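Local coordinates for protein tryptophanyl-tRNA synthetase (Cryptosporidium parvum Iowa II, PDB 3HV0) that probably catalyses the ATP-dependent attachment of L-tryptophan to tRNA(Trp), as a class I aminoacyl-tRNA synthetase of which this chain carries the catalytic region, at residues S87-H92 with N273-V278; D312-W317 with G345-I350. All coordinates share one frame; numbering follows the deposited sequence.

Contact 1: residues S87-H92 with N273-V278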
loop_
_atom_site.group_PDB
_atom_site.type_symbol
_atom_site.label_atom_id
_atom_site.label_comp_id
_atom_site.label_asym_id
_atom_site.label_seq_id
_atom_site.Cartn_x
_atom_site.Cartn_y
_atom_site.Cartn_z
ATOM N N SER A 87 -8.693 23.969 -4.914
ATOM C CA SER A 87 -9.040 24.743 -3.725
ATOM C C SER A 87 -10.103 24.057 -2.862
ATOM O O SER A 87 -10.940 23.305 -3.340
ATOM C CB SER A 87 -9.515 26.131 -4.132
ATOM O OG SER A 87 -9.632 26.949 -2.981
ATOM N N LEU A 88 -10.050 24.312 -1.567
ATOM C CA LEU A 88 -11.037 23.773 -0.636
ATOM C C LEU A 88 -12.343 24.551 -0.758
ATOM O O LEU A 88 -12.317 25.772 -0.943
ATOM C CB LEU A 88 -10.515 23.845 0.802
ATOM C CG LEU A 88 -9.765 22.582 1.288
ATOM C CD1 LEU A 88 -8.652 22.135 0.325
ATOM C CD2 LEU A 88 -9.217 22.793 2.696
ATOM N N HIS A 89 -13.480 23.844 -0.672
ATOM C CA HIS A 89 -14.788 24.518 -0.538
ATOM C C HIS A 89 -14.823 25.130 0.855
ATOM O O HIS A 89 -14.050 24.743 1.740
ATOM C CB HIS A 89 -15.981 23.564 -0.679
ATOM C CG HIS A 89 -15.967 22.730 -1.926
ATOM N ND1 HIS A 89 -16.144 21.362 -1.909
ATOM C CD2 HIS A 89 -15.816 23.069 -3.228
ATOM C CE1 HIS A 89 -16.098 20.892 -3.146
ATOM N NE2 HIS A 89 -15.899 21.908 -3.967
ATOM N N VAL A 90 -15.723 26.076 1.066
ATOM C CA VAL A 90 -15.888 26.650 2.391
ATOM C C VAL A 90 -16.472 25.602 3.345
ATOM O O VAL A 90 -16.237 25.661 4.564
ATOM C CB VAL A 90 -16.757 27.925 2.346
ATOM C CG1 VAL A 90 -16.861 28.570 3.714
ATOM C CG2 VAL A 90 -16.157 28.924 1.368
ATOM N N GLY A 91 -17.197 24.628 2.781
ATOM C CA GLY A 91 -17.785 23.546 3.566
ATOM C C GLY A 91 -16.697 22.719 4.211
ATOM O O GLY A 91 -16.822 22.284 5.353
ATOM N N HIS A 92 -15.611 22.529 3.465
ATOM C CA HIS A 92 -14.450 21.771 3.933
ATOM C C HIS A 92 -13.683 22.451 5.028
ATOM O O HIS A 92 -12.857 21.824 5.645
ATOM C CB HIS A 92 -13.495 21.480 2.780
ATOM C CG HIS A 92 -14.008 20.456 1.820
ATOM N ND1 HIS A 92 -14.153 20.700 0.468
ATOM C CD2 HIS A 92 -14.416 19.181 2.020
ATOM C CE1 HIS A 92 -14.625 19.612 -0.122
ATOM N NE2 HIS A 92 -14.801 18.681 0.799
ATOM N N ASN A 273 -20.326 21.856 -11.468
ATOM C CA ASN A 273 -20.497 21.506 -10.057
ATOM C C ASN A 273 -19.866 22.553 -9.116
ATOM O O ASN A 273 -19.061 22.226 -8.239
ATOM C CB ASN A 273 -19.947 20.095 -9.793
ATOM C CG ASN A 273 -18.592 19.861 -10.439
ATOM O OD1 ASN A 273 -17.556 19.967 -9.784
ATOM N ND2 ASN A 273 -18.596 19.546 -11.733
ATOM N N SER A 274 -20.274 23.808 -9.301
ATOM C CA SER A 274 -19.667 24.949 -8.615
ATOM C C SER A 274 -20.315 25.272 -7.266
ATOM O O SER A 274 -21.497 25.628 -7.196
ATOM C CB SER A 274 -19.741 26.191 -9.502
ATOM O OG SER A 274 -19.027 26.005 -10.706
ATOM N N SER A 275 -19.522 25.136 -6.206
ATOM C CA SER A 275 -19.857 25.683 -4.891
ATOM C C SER A 275 -18.758 26.661 -4.461
ATOM O O SER A 275 -17.769 26.861 -5.178
ATOM C CB SER A 275 -19.991 24.559 -3.870
ATOM O OG SER A 275 -18.767 23.847 -3.764
ATOM N N ILE A 276 -18.926 27.246 -3.281
ATOM C CA ILE A 276 -18.093 28.370 -2.828
ATOM C C ILE A 276 -16.654 27.927 -2.434
ATOM O O ILE A 276 -16.462 27.186 -1.457
ATOM C CB ILE A 276 -18.796 29.085 -1.632
ATOM C CG1 ILE A 276 -18.918 30.571 -1.846
ATOM C CG2 ILE A 276 -18.043 28.904 -0.368
ATOM C CD1 ILE A 276 -19.815 30.921 -3.027
ATOM N N PHE A 277 -15.649 28.351 -3.199
ATOM C CA PHE A 277 -14.262 28.034 -2.852
ATOM C C PHE A 277 -13.611 29.159 -2.039
ATOM O O PHE A 277 -13.982 30.323 -2.160
ATOM C CB PHE A 277 -13.432 27.753 -4.100
ATOM C CG PHE A 277 -13.916 26.583 -4.910
ATOM C CD1 PHE A 277 -13.438 25.298 -4.665
ATOM C CD2 PHE A 277 -14.820 26.766 -5.945
ATOM C CE1 PHE A 277 -13.867 24.213 -5.439
ATOM C CE2 PHE A 277 -15.256 25.689 -6.716
ATOM C CZ PHE A 277 -14.785 24.411 -6.457
ATOM N N VAL A 278 -12.624 28.811 -1.216
ATOM C CA VAL A 278 -11.943 29.825 -0.392
ATOM C C VAL A 278 -11.142 30.838 -1.202
ATOM O O VAL A 278 -10.818 31.899 -0.680
ATOM C CB VAL A 278 -11.004 29.199 0.668
ATOM C CG1 VAL A 278 -11.796 28.359 1.656
ATOM C CG2 VAL A 278 -9.923 28.387 0.004
#

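Contact 2: residues D312-W317 with G345-I350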
loop_
_atom_site.group_PDB
_atom_site.type_symbol
_atom_site.label_atom_id
_atom_site.label_comp_id
_atom_site.label_asym_id
_atom_site.label_seq_id
_atom_site.Cartn_x
_atom_site.Cartn_y
_atom_site.Cartn_z
ATOM N N ASP A 312 -35.700 25.679 7.346
ATOM C CA ASP A 312 -35.107 24.341 7.256
ATOM C C ASP A 312 -34.598 24.005 5.848
ATOM O O ASP A 312 -33.665 23.212 5.694
ATOM C CB ASP A 312 -36.099 23.285 7.746
ATOM C CG ASP A 312 -36.280 23.322 9.253
ATOM O OD1 ASP A 312 -37.141 24.077 9.746
ATOM O OD2 ASP A 312 -35.550 22.594 9.950
ATOM N N VAL A 313 -35.213 24.616 4.835
ATOM C CA VAL A 313 -34.819 24.417 3.435
ATOM C C VAL A 313 -33.922 25.532 2.875
ATOM O O VAL A 313 -33.239 25.314 1.876
ATOM C CB VAL A 313 -36.053 24.300 2.526
ATOM C CG1 VAL A 313 -36.912 23.123 2.957
ATOM C CG2 VAL A 313 -36.851 25.599 2.538
ATOM N N ASP A 314 -33.934 26.713 3.501
ATOM C CA ASP A 314 -33.145 27.854 3.020
ATOM C C ASP A 314 -31.636 27.650 3.239
ATOM O O ASP A 314 -31.151 27.614 4.376
ATOM C CB ASP A 314 -33.605 29.166 3.657
ATOM C CG ASP A 314 -32.974 30.384 2.991
ATOM O OD1 ASP A 314 -33.554 30.931 2.021
ATOM O OD2 ASP A 314 -31.880 30.790 3.426
ATOM N N VAL A 315 -30.911 27.527 2.130
ATOM C CA VAL A 315 -29.490 27.214 2.143
ATOM C C VAL A 315 -28.686 28.374 2.701
ATOM O O VAL A 315 -27.662 28.175 3.346
ATOM C CB VAL A 315 -28.969 26.870 0.722
ATOM C CG1 VAL A 315 -27.437 26.660 0.729
ATOM C CG2 VAL A 315 -29.697 25.628 0.160
ATOM N N SER A 316 -29.144 29.592 2.447
ATOM C CA SER A 316 -28.458 30.776 2.954
ATOM C C SER A 316 -28.558 30.877 4.482
ATOM O O SER A 316 -27.585 31.208 5.143
ATOM C CB SER A 316 -28.979 32.048 2.274
ATOM O OG SER A 316 -28.683 32.046 0.880
ATOM N N TRP A 317 -29.723 30.569 5.045
ATOM C CA TRP A 317 -29.880 30.585 6.508
ATOM C C TRP A 317 -28.952 29.578 7.195
ATOM O O TRP A 317 -28.259 29.901 8.167
ATOM C CB TRP A 317 -31.329 30.308 6.893
ATOM C CG TRP A 317 -31.509 29.993 8.347
ATOM C CD1 TRP A 317 -31.870 28.792 8.878
ATOM C CD2 TRP A 317 -31.311 30.881 9.459
ATOM N NE1 TRP A 317 -31.918 28.871 10.249
ATOM C CE2 TRP A 317 -31.578 30.142 10.634
ATOM C CE3 TRP A 317 -30.937 32.223 9.578
ATOM C CZ2 TRP A 317 -31.484 30.705 11.913
ATOM C CZ3 TRP A 317 -30.843 32.776 10.849
ATOM C CH2 TRP A 317 -31.116 32.018 11.996
ATOM N N GLY A 345 -33.825 38.139 -0.780
ATOM C CA GLY A 345 -32.774 39.002 -1.291
ATOM C C GLY A 345 -31.806 39.507 -0.243
ATOM O O GLY A 345 -30.603 39.474 -0.468
ATOM N N GLU A 346 -32.311 39.959 0.904
ATOM C CA GLU A 346 -31.441 40.526 1.949
ATOM C C GLU A 346 -30.637 39.442 2.684
ATOM O O GLU A 346 -29.443 39.616 2.953
ATOM C CB GLU A 346 -32.236 41.365 2.961
ATOM C CG GLU A 346 -31.381 42.449 3.635
ATOM C CD GLU A 346 -31.962 42.983 4.937
ATOM O OE1 GLU A 346 -33.188 42.875 5.155
ATOM O OE2 GLU A 346 -31.179 43.529 5.745
ATOM N N ILE A 347 -31.282 38.324 3.003
ATOM C CA ILE A 347 -30.598 37.237 3.704
ATOM C C ILE A 347 -29.441 36.708 2.870
ATOM O O ILE A 347 -28.426 36.278 3.424
ATOM C CB ILE A 347 -31.547 36.059 4.095
ATOM C CG1 ILE A 347 -30.840 35.092 5.057
ATOM C CG2 ILE A 347 -32.008 35.295 2.870
ATOM C CD1 ILE A 347 -31.763 34.067 5.704
ATOM N N LYS A 348 -29.593 36.735 1.548
ATOM C CA LYS A 348 -28.540 36.250 0.659
ATOM C C LYS A 348 -27.378 37.228 0.582
ATOM O O LYS A 348 -26.237 36.818 0.355
ATOM C CB LYS A 348 -29.091 35.984 -0.734
ATOM C CG LYS A 348 -30.095 34.857 -0.765
ATOM C CD LYS A 348 -30.731 34.720 -2.127
ATOM C CE LYS A 348 -29.955 33.758 -3.008
ATOM N NZ LYS A 348 -30.221 32.334 -2.628
ATOM N N SER A 349 -27.672 38.514 0.778
ATOM C CA SER A 349 -26.634 39.546 0.769
ATOM C C SER A 349 -25.824 39.505 2.063
ATOM O O SER A 349 -24.596 39.572 2.029
ATOM C CB SER A 349 -27.235 40.934 0.546
ATOM O OG SER A 349 -26.288 41.947 0.836
ATOM N N ILE A 350 -26.506 39.375 3.196
ATOM C CA ILE A 350 -25.824 39.266 4.490
ATOM C C ILE A 350 -24.801 38.117 4.489
ATOM O O ILE A 350 -23.673 38.273 4.959
ATOM C CB ILE A 350 -26.829 39.058 5.647
ATOM C CG1 ILE A 350 -27.722 40.291 5.809
ATOM C CG2 ILE A 350 -26.090 38.791 6.941
ATOM C CD1 ILE A 350 -28.909 40.092 6.731
HETATM O O HOH W 1 -31.375 30.997 -0.026
#

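Contact 1: residues S87-H92 with N273-V278
His89 and Phe277 set their rings side by side and pointing the same way, centroids 4.8 Å apart and planes inclined at 48°. The hydroxyl of Ser275 lies over one face of the imidazole, toward its rim, with OG 3.1 Å from His89 CD2. Phe277 also sets its ring edge against the 87-92 backbone, where CD1 lies 3.5 Å from Ser87 O. A single beta bridge ties the backbones: Val278 N donates to Leu88 O at 3.1 Å, and Val90 N to Ile276 O at 2.9 Å. Each of these oxygens also receives a CA-H contact, Leu88 O from Phe277 and Ile276 O from His89. Residues 89-92 read HVGH, the HIGH motif of class I synthetases, which enters helix 93-106; 273-278 follows the KMSKS-type loop, disordered here, so the bridge ties the HIGH motif to the chain just after the KMSKS-type loop of this Rossmann-type catalytic domain. The side chain of His89 lies about 9 Å from the bound tryptophan. Val90 and Ile276 lie side by side, and both pack on Leu355 of helix 344-367. With OG anti to its backbone N (chi1 -170°), Ser87 meets Val278 CG2 at 3.3 Å. Farther out, Asp141 accepts from Leu88 N, Asp280 from Phe277 N, and Lys288 binds Ser275 O.

Contact 2: residues D312-W317 with G345-I350
Asp314 faces Ile347 across the contact, the two side chains sliding past each other in opposite directions, with Asp314 OD2 4.0 Å from Ile347 CD1. The same OD2 caps helix 315-323: Asp314 is its N-cap and accepts from Trp317 N at 2.7 Å (N-H...O 151°). CG stands anti to the backbone N (chi1 -170°), beside the carbonyl carbon, as OD2 meets Trp317 N. The other oxygen, Asp314 OD1, takes a hydrogen bond from a water, and it is gripped further by Gly296 N and Tyr337 OH. Next along the chain, Ser316 OG donates to this water at 3.0 Å and rests 3.5 Å from Lys348 CG. Lys348 bends at chi3 (91°) and chi4, and its NZ donates to the same water at 3.1 Å. The water thus links the two opposite charges, whose atoms Asp314 OD1 and Lys348 NZ are 5.9 Å apart. At Trp317 the chemistry becomes apolar, CB meeting Ile347 CD1 at 4.0 Å. Outside these segments, Lys348 NZ makes weak bonds to Ile289 O and Ala293 O, near the end of helix 282-292, and helix 327-339 packs against both Trp317, through Leu330 and Ile333, and Ile347, through Tyr337.

Overall arrangement
Both contacts are largely buried, but the centre of contact 1 lies about 13 Å from the centre of the chain, near the tryptophan pocket, whereas that of contact 2 is about 24 Å out in the helical region. Their centres are about 18 Å apart and their nearest atoms about 9 Å. Two helices are shared: helix 344-367 supplies 345-350 to contact 2 and, farther along, packs on Val90, Ile276 and Val278 of contact 1, while helix 282-292 borders both, in contact 2 through weak bonds to Lys348. Contact 1 joins two loops by direct backbone bonds and aromatic packing; contact 2 meets a helix start with a helix side, through a water and a few aliphatic atoms.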